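Local coordinates for Kiaa0380 (Homo sapiens, PDB 1HTJ), which probably links heterotrimeric G protein signalling to Rho GTPases, through an RGS-like domain of a guanine nucleotide exchange factor expected to bind G-protein alpha subunits, at residues F62-A72 against E115-Q125; R167-L177 against L196-L207. The protein carries 3 engineered substitutions. All coordinates share one frame; numbering follows the deposited sequence.

Interaction 1 (F62-A72 against E115-Q125)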
# COMPACT_ATOMS: atom_id res chain seq x y z
N PHE A 62 -2.48 -0.43 -4.41
CA PHE A 62 -3.80 -0.05 -4.89
C PHE A 62 -4.75 -0.02 -3.68
O PHE A 62 -5.45 0.98 -3.43
CB PHE A 62 -4.32 -1.07 -5.90
CG PHE A 62 -5.77 -0.93 -6.18
CD1 PHE A 62 -6.27 0.25 -6.75
CD2 PHE A 62 -6.67 -1.94 -5.82
CE1 PHE A 62 -7.64 0.43 -6.94
CE2 PHE A 62 -8.05 -1.77 -6.02
CZ PHE A 62 -8.53 -0.58 -6.58
N TYR A 63 -4.75 -1.11 -2.93
CA TYR A 63 -5.59 -1.24 -1.75
C TYR A 63 -5.40 -0.07 -0.78
O TYR A 63 -6.37 0.51 -0.27
CB TYR A 63 -5.27 -2.56 -1.03
CG TYR A 63 -6.10 -2.80 0.19
CD1 TYR A 63 -7.19 -3.66 0.16
CD2 TYR A 63 -5.82 -2.14 1.39
CE1 TYR A 63 -7.98 -3.86 1.29
CE2 TYR A 63 -6.60 -2.33 2.52
CZ TYR A 63 -7.68 -3.20 2.46
OH TYR A 63 -8.44 -3.41 3.59
N LEU A 64 -4.14 0.28 -0.53
CA LEU A 64 -3.81 1.36 0.38
C LEU A 64 -4.29 2.72 -0.14
O LEU A 64 -4.66 3.61 0.64
CB LEU A 64 -2.30 1.40 0.63
CG LEU A 64 -1.72 0.23 1.45
CD1 LEU A 64 -0.20 0.34 1.52
CD2 LEU A 64 -2.30 0.25 2.85
N CYS A 65 -4.27 2.88 -1.46
CA CYS A 65 -4.71 4.14 -2.05
C CYS A 65 -6.23 4.22 -2.00
O CYS A 65 -6.79 5.27 -1.69
CB CYS A 65 -4.19 4.28 -3.48
SG CYS A 65 -2.42 4.77 -3.58
N ALA A 66 -6.90 3.10 -2.29
CA ALA A 66 -8.36 3.04 -2.26
C ALA A 66 -8.80 3.30 -0.82
O ALA A 66 -9.83 3.92 -0.58
CB ALA A 66 -8.86 1.67 -2.71
N GLU A 67 -8.01 2.82 0.12
CA GLU A 67 -8.27 3.00 1.53
C GLU A 67 -8.21 4.50 1.85
O GLU A 67 -9.10 5.04 2.52
CB GLU A 67 -7.24 2.23 2.35
CG GLU A 67 -7.61 2.00 3.80
CD GLU A 67 -8.90 1.21 3.98
OE1 GLU A 67 -9.34 0.53 3.03
OE2 GLU A 67 -9.46 1.27 5.10
N VAL A 68 -7.19 5.19 1.36
CA VAL A 68 -7.07 6.63 1.60
C VAL A 68 -8.23 7.37 0.94
O VAL A 68 -8.79 8.31 1.52
CB VAL A 68 -5.78 7.22 1.02
CG1 VAL A 68 -5.77 8.73 1.20
CG2 VAL A 68 -4.56 6.59 1.70
N TYR A 69 -8.58 6.95 -0.28
CA TYR A 69 -9.66 7.58 -1.03
C TYR A 69 -10.97 7.63 -0.25
O TYR A 69 -11.62 8.66 -0.18
CB TYR A 69 -9.90 6.82 -2.33
CG TYR A 69 -11.04 7.39 -3.16
CD1 TYR A 69 -10.81 8.41 -4.09
CD2 TYR A 69 -12.35 6.91 -3.02
CE1 TYR A 69 -11.84 8.93 -4.85
CE2 TYR A 69 -13.39 7.43 -3.77
CZ TYR A 69 -13.13 8.44 -4.69
OH TYR A 69 -14.15 8.96 -5.45
N GLN A 70 -11.34 6.49 0.33
CA GLN A 70 -12.57 6.37 1.09
C GLN A 70 -12.54 7.11 2.42
O GLN A 70 -13.34 6.82 3.30
CB GLN A 70 -12.87 4.90 1.36
CG GLN A 70 -13.05 4.09 0.10
CD GLN A 70 -13.19 2.62 0.40
OE1 GLN A 70 -12.35 2.03 1.08
NE2 GLN A 70 -14.25 2.02 -0.11
N GLN A 71 -11.64 8.07 2.56
CA GLN A 71 -11.52 8.82 3.81
C GLN A 71 -11.00 10.22 3.53
O GLN A 71 -10.59 10.94 4.45
CB GLN A 71 -10.56 8.08 4.75
CG GLN A 71 -11.03 6.68 5.15
CD GLN A 71 -9.88 5.75 5.54
OE1 GLN A 71 -8.99 6.13 6.30
NE2 GLN A 71 -9.92 4.52 5.04
N ALA A 72 -11.00 10.60 2.26
CA ALA A 72 -10.51 11.91 1.85
C ALA A 72 -11.64 12.93 1.68
O ALA A 72 -12.80 12.55 1.52
CB ALA A 72 -9.73 11.78 0.54
N GLU A 115 -17.05 11.37 -9.64
CA GLU A 115 -18.21 10.95 -8.86
C GLU A 115 -17.74 10.15 -7.66
O GLU A 115 -16.54 9.94 -7.49
CB GLU A 115 -19.15 10.10 -9.71
CG GLU A 115 -20.03 10.89 -10.65
CD GLU A 115 -20.72 10.02 -11.69
OE1 GLU A 115 -21.31 8.97 -11.32
OE2 GLU A 115 -20.68 10.39 -12.88
N ASP A 116 -18.68 9.70 -6.84
CA ASP A 116 -18.35 8.92 -5.65
C ASP A 116 -18.07 7.47 -6.00
O ASP A 116 -18.99 6.71 -6.31
CB ASP A 116 -19.49 8.99 -4.64
CG ASP A 116 -19.24 8.11 -3.43
OD1 ASP A 116 -18.19 8.30 -2.78
OD2 ASP A 116 -20.09 7.25 -3.13
N ALA A 117 -16.80 7.09 -5.93
CA ALA A 117 -16.41 5.73 -6.26
C ALA A 117 -16.03 4.90 -5.02
O ALA A 117 -15.48 3.81 -5.15
CB ALA A 117 -15.25 5.75 -7.25
N ARG A 118 -16.32 5.42 -3.84
CA ARG A 118 -16.00 4.71 -2.61
C ARG A 118 -16.58 3.30 -2.62
O ARG A 118 -15.93 2.35 -2.18
CB ARG A 118 -16.52 5.47 -1.40
CG ARG A 118 -15.94 6.86 -1.28
CD ARG A 118 -16.21 7.49 0.07
NE ARG A 118 -15.50 8.76 0.20
CZ ARG A 118 -15.38 9.45 1.33
NH1 ARG A 118 -15.92 8.99 2.46
NH2 ARG A 118 -14.71 10.60 1.34
N GLY A 119 -17.79 3.16 -3.14
CA GLY A 119 -18.43 1.87 -3.18
C GLY A 119 -17.73 0.89 -4.10
O GLY A 119 -17.34 -0.20 -3.68
N VAL A 120 -17.57 1.28 -5.36
CA VAL A 120 -16.91 0.44 -6.33
C VAL A 120 -15.45 0.20 -5.95
O VAL A 120 -14.94 -0.91 -6.11
CB VAL A 120 -17.00 1.06 -7.75
CG1 VAL A 120 -18.44 1.07 -8.21
CG2 VAL A 120 -16.46 2.47 -7.74
N LEU A 121 -14.77 1.22 -5.43
CA LEU A 121 -13.38 1.03 -5.04
C LEU A 121 -13.30 -0.01 -3.94
O LEU A 121 -12.36 -0.81 -3.91
CB LEU A 121 -12.74 2.36 -4.60
CG LEU A 121 -12.32 3.21 -5.81
CD1 LEU A 121 -11.65 4.49 -5.37
CD2 LEU A 121 -11.38 2.40 -6.68
N CYS A 122 -14.30 -0.02 -3.06
CA CYS A 122 -14.36 -0.99 -1.97
C CYS A 122 -14.53 -2.36 -2.64
O CYS A 122 -13.93 -3.35 -2.22
CB CYS A 122 -15.56 -0.69 -1.08
SG CYS A 122 -15.44 -1.35 0.60
N GLU A 123 -15.34 -2.41 -3.69
CA GLU A 123 -15.55 -3.65 -4.41
C GLU A 123 -14.22 -4.07 -5.05
O GLU A 123 -13.90 -5.25 -5.11
CB GLU A 123 -16.60 -3.48 -5.51
CG GLU A 123 -18.05 -3.52 -5.05
CD GLU A 123 -19.04 -3.27 -6.18
OE1 GLU A 123 -19.00 -4.02 -7.18
OE2 GLU A 123 -19.85 -2.32 -6.07
N ALA A 124 -13.46 -3.09 -5.52
CA ALA A 124 -12.17 -3.35 -6.16
C ALA A 124 -11.18 -3.88 -5.14
O ALA A 124 -10.46 -4.83 -5.40
CB ALA A 124 -11.63 -2.07 -6.82
N GLN A 125 -11.16 -3.27 -3.96
CA GLN A 125 -10.26 -3.73 -2.93
C GLN A 125 -10.45 -5.23 -2.71
O GLN A 125 -9.46 -5.98 -2.62
CB GLN A 125 -10.52 -2.98 -1.62
CG GLN A 125 -10.00 -1.56 -1.62
CD GLN A 125 -10.15 -0.89 -0.27
OE1 GLN A 125 -11.26 -0.72 0.23
NE2 GLN A 125 -9.04 -0.49 0.32
O HOH W 1 -14.07 10.65 -7.25

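Interaction 2 (R167-L177 against L196-L207)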
# COMPACT_ATOMS: atom_id res chain seq x y z
N ARG A 167 6.23 6.27 15.05
CA ARG A 167 6.37 7.16 13.92
C ARG A 167 7.82 7.13 13.47
O ARG A 167 8.12 7.15 12.28
CB ARG A 167 5.96 8.59 14.29
CG ARG A 167 6.60 9.65 13.41
CD ARG A 167 5.65 10.79 13.08
NE ARG A 167 6.36 11.87 12.40
CZ ARG A 167 5.80 12.75 11.57
NH1 ARG A 167 4.50 12.67 11.30
NH2 ARG A 167 6.55 13.67 10.98
N GLN A 168 8.72 7.06 14.44
CA GLN A 168 10.14 7.03 14.15
C GLN A 168 10.57 5.74 13.45
O GLN A 168 11.40 5.78 12.55
CB GLN A 168 10.94 7.23 15.43
CG GLN A 168 10.86 8.65 15.96
CD GLN A 168 11.58 8.82 17.28
OE1 GLN A 168 11.24 8.17 18.28
NE2 GLN A 168 12.58 9.71 17.31
N VAL A 169 10.02 4.62 13.88
CA VAL A 169 10.36 3.34 13.26
C VAL A 169 9.76 3.28 11.86
O VAL A 169 10.42 2.85 10.91
CB VAL A 169 9.82 2.15 14.08
CG1 VAL A 169 10.07 0.84 13.33
CG2 VAL A 169 10.51 2.10 15.45
N ALA A 170 8.52 3.74 11.73
CA ALA A 170 7.84 3.73 10.44
C ALA A 170 8.59 4.60 9.45
O ALA A 170 8.75 4.25 8.29
CB ALA A 170 6.43 4.25 10.59
N GLU A 171 9.06 5.73 9.94
CA GLU A 171 9.80 6.68 9.12
C GLU A 171 11.05 6.02 8.54
O GLU A 171 11.37 6.21 7.37
CB GLU A 171 10.18 7.88 9.98
CG GLU A 171 10.21 9.20 9.24
CD GLU A 171 10.87 10.29 10.06
OE1 GLU A 171 10.47 10.47 11.24
OE2 GLU A 171 11.79 10.96 9.53
N LYS A 172 11.76 5.27 9.38
CA LYS A 172 12.98 4.59 8.96
C LYS A 172 12.69 3.61 7.81
O LYS A 172 13.53 3.41 6.93
CB LYS A 172 13.59 3.83 10.15
CG LYS A 172 14.90 3.14 9.82
CD LYS A 172 15.53 2.50 11.06
CE LYS A 172 16.84 1.77 10.70
NZ LYS A 172 17.46 0.99 11.83
N GLN A 173 11.50 3.02 7.85
CA GLN A 173 11.08 2.10 6.81
C GLN A 173 10.79 2.87 5.53
O GLN A 173 11.16 2.44 4.44
CB GLN A 173 9.81 1.35 7.24
CG GLN A 173 9.89 0.66 8.59
CD GLN A 173 11.20 -0.11 8.77
OE1 GLN A 173 11.58 -0.92 7.93
NE2 GLN A 173 11.88 0.16 9.88
N LEU A 174 10.13 4.00 5.67
CA LEU A 174 9.78 4.79 4.50
C LEU A 174 11.06 5.23 3.80
O LEU A 174 11.14 5.23 2.57
CB LEU A 174 8.94 6.00 4.92
CG LEU A 174 8.50 6.97 3.82
CD1 LEU A 174 7.93 6.20 2.64
CD2 LEU A 174 7.46 7.96 4.40
N ALA A 175 12.07 5.59 4.58
CA ALA A 175 13.35 6.01 4.02
C ALA A 175 13.98 4.83 3.26
O ALA A 175 14.55 5.01 2.19
CB ALA A 175 14.30 6.46 5.13
N ALA A 176 13.87 3.64 3.83
CA ALA A 176 14.43 2.45 3.21
C ALA A 176 13.67 2.09 1.92
O ALA A 176 14.28 1.64 0.94
CB ALA A 176 14.41 1.30 4.19
N LEU A 177 12.35 2.33 1.90
CA LEU A 177 11.55 2.02 0.72
C LEU A 177 11.94 2.94 -0.43
O LEU A 177 11.95 2.52 -1.60
CB LEU A 177 10.05 2.16 1.04
CG LEU A 177 9.47 0.96 1.80
CD1 LEU A 177 8.25 1.39 2.61
CD2 LEU A 177 9.12 -0.15 0.83
N LEU A 196 2.78 5.05 -2.35
CA LEU A 196 3.36 4.88 -1.03
C LEU A 196 3.20 6.15 -0.19
O LEU A 196 2.73 6.10 0.95
CB LEU A 196 4.85 4.55 -1.14
CG LEU A 196 5.61 4.38 0.18
CD1 LEU A 196 5.01 3.23 1.01
CD2 LEU A 196 7.08 4.08 -0.13
N ASN A 197 3.59 7.28 -0.76
CA ASN A 197 3.49 8.54 -0.03
C ASN A 197 2.05 8.96 0.23
O ASN A 197 1.76 9.60 1.23
CB ASN A 197 4.26 9.63 -0.77
CG ASN A 197 5.75 9.40 -0.74
OD1 ASN A 197 6.31 9.04 0.30
ND2 ASN A 197 6.42 9.60 -1.88
N THR A 198 1.13 8.60 -0.66
CA THR A 198 -0.27 8.94 -0.47
C THR A 198 -0.77 8.32 0.83
O THR A 198 -1.48 8.97 1.60
CB THR A 198 -1.11 8.41 -1.62
OG1 THR A 198 -0.80 9.15 -2.80
CG2 THR A 198 -2.58 8.51 -1.30
N TYR A 199 -0.41 7.07 1.06
CA TYR A 199 -0.84 6.38 2.26
C TYR A 199 -0.10 6.85 3.49
O TYR A 199 -0.71 7.19 4.50
CB TYR A 199 -0.62 4.87 2.16
CG TYR A 199 -1.33 4.16 3.29
CD1 TYR A 199 -2.71 4.00 3.26
CD2 TYR A 199 -0.62 3.72 4.41
CE1 TYR A 199 -3.39 3.41 4.32
CE2 TYR A 199 -1.29 3.13 5.48
CZ TYR A 199 -2.67 2.98 5.43
OH TYR A 199 -3.35 2.37 6.46
N MSE A 200 1.23 6.83 3.41
CA MSE A 200 2.05 7.23 4.54
C MSE A 200 1.73 8.63 4.99
O MSE A 200 1.54 8.88 6.19
CB MSE A 200 3.54 7.11 4.17
CG MSE A 200 4.05 5.68 4.17
SE MSE A 200 3.69 4.74 5.84
CE MSE A 200 3.98 2.90 5.30
N SER A 201 1.66 9.55 4.04
CA SER A 201 1.35 10.93 4.34
C SER A 201 0.02 10.96 5.09
O SER A 201 -0.09 11.57 6.14
CB SER A 201 1.26 11.73 3.05
OG SER A 201 0.78 13.02 3.30
N HIS A 202 -0.97 10.27 4.54
CA HIS A 202 -2.28 10.21 5.17
C HIS A 202 -2.20 9.60 6.57
O HIS A 202 -2.98 9.96 7.46
CB HIS A 202 -3.23 9.41 4.28
CG HIS A 202 -4.46 8.93 4.97
ND1 HIS A 202 -4.52 7.70 5.59
CD2 HIS A 202 -5.68 9.49 5.12
CE1 HIS A 202 -5.73 7.51 6.09
NE2 HIS A 202 -6.46 8.59 5.82
N ALA A 203 -1.24 8.69 6.77
CA ALA A 203 -1.05 8.03 8.05
C ALA A 203 -0.20 8.87 9.00
O ALA A 203 0.23 8.38 10.04
CB ALA A 203 -0.40 6.68 7.84
N GLY A 204 0.06 10.12 8.65
CA GLY A 204 0.85 10.99 9.50
C GLY A 204 2.32 10.64 9.55
O GLY A 204 2.98 10.86 10.56
N ILE A 205 2.83 10.10 8.45
CA ILE A 205 4.23 9.71 8.34
C ILE A 205 4.83 10.33 7.09
O ILE A 205 4.37 10.08 5.98
CB ILE A 205 4.39 8.18 8.20
CG1 ILE A 205 3.74 7.47 9.39
CG2 ILE A 205 5.87 7.83 8.09
CD1 ILE A 205 4.51 7.63 10.68
N ARG A 206 5.88 11.13 7.27
CA ARG A 206 6.55 11.77 6.14
C ARG A 206 8.04 11.85 6.44
O ARG A 206 8.45 11.96 7.60
CB ARG A 206 5.92 13.14 5.88
CG ARG A 206 4.51 13.03 5.28
CD ARG A 206 3.66 14.30 5.41
NE ARG A 206 4.25 15.47 4.76
CZ ARG A 206 3.59 16.60 4.49
NH1 ARG A 206 2.31 16.72 4.80
NH2 ARG A 206 4.23 17.62 3.93
N LEU A 207 8.85 11.76 5.40
CA LEU A 207 10.30 11.78 5.54
C LEU A 207 10.92 13.12 5.94
O LEU A 207 11.24 13.93 5.04
CB LEU A 207 10.94 11.26 4.24
CG LEU A 207 11.87 10.05 4.40
CD1 LEU A 207 11.28 9.04 5.38
CD2 LEU A 207 12.10 9.41 3.05

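Interaction 1 (F62-A72 against E115-Q125)
Gln125 sets CG beside its backbone N (chi1 -75°) and extends its amide across helix 62-69, while Tyr69 CG, anti to the backbone N (chi1 179°), swings the ring to the start of helix 118-125. Gln125 NE2 divides its hydrogens: a nearly straight bond of 2.9 Å meets the anti lone pair of Glu67 OE1, and a more bent one goes to Tyr63 O, which accepts from Glu67 N on the opposite face of its plane. Gln125 NE2 lies 3.4 Å above the Tyr63 ring plane, over its centre. With an alanine in place of Gln125, Glu67 OE1 and Tyr63 O would probably lose this donor and the Tyr63 ring its amide neighbour. In this all-helical RGS-like domain the helices run antiparallel at 155°, and small Ala66 lets Gln125 CG come within 3.6 Å of its CB. Farther along, Leu121 CD1 makes a CH-pi contact over one face of the Tyr69 ring; at the other end Ala124 CB meets the edge of Phe62 at CZ, 3.4 Å away. Tyr69 OH accepts from Ala117 N, the N-cap residue, and shares a water with Glu115 O. Gln70 NE2 donates to Arg118 O at 2.7 Å and weakly to Cys122 SG.

Interaction 2 (R167-L177 against L196-L207)
Leu174 wedges its forked end between helix 196-202 and the chain that follows it. Its CG, anti to the backbone N (chi1 179°), stands out toward the other segment, and the fork beyond it sends the two methyls to different partners: CD1 packs 3.6 Å from Leu196 CD2, while CD2 rests against Met200 CB (selenomethionine in this crystal) and Ile205 CG2, each 4.0 Å away. Leucine suits this place because its two methyls serve different neighbours. Leu196 CD2 also touches Leu177 CB at 3.7 Å, and Ile205 sends CD1 onto Ala170 CB, whose small size lets the isoleucine come close to the helix backbone. The buried part is made of aliphatic side chains and the selenomethionine, with Asn197 OD1 at its border.

The other side is looser and faces solvent. Leu207, the last modelled residue, is exposed, yet it lays CD1 along helix 167-177, 3.5 Å from Glu171 O and close to Ala175 N. Glu171 CG comes within 3.7 Å of Arg206 O and also meets Leu207 CD1, in van der Waals contact. Arg167, also exposed, slides past Ile205 in the opposite direction and points NH1 at Gly204 O; the modelled separation is too short for a reliable bond length.

The axes of the short helical pieces stay 12.0 Å apart, and the residues after the helix fill much of the interval. That turn toward helix 167-177 begins with a Schellman motif, in which Ile205 N bonds to Met200 O, Gly204 N bonds to Ser201 O, and Gly204 takes the positive phi that favours glycine at C-prime.

Both contacts join antiparallel helices of one RGS-like domain, and both are partly buried, but they use different chemistry. Interaction 1 pairs helices 58-69 and 118-144 at closer axis spacing and mixes an apolar interior with side-chain amides and a tyrosine hydroxyl that bond to backbone atoms. Interaction 2 sets helix 163-182 against the end of helix 186-202 and the chain beyond it, relying almost wholly on aliphatic packing, with charged residues at the solvent border. Their centres lie about 20 Å apart, yet they touch: Tyr199 and Thr198 of segment 196-207 pack on Leu64 and Val68 of segment 62-72, so helices 58-69 and 186-202 are neighbours connecting the two contacts.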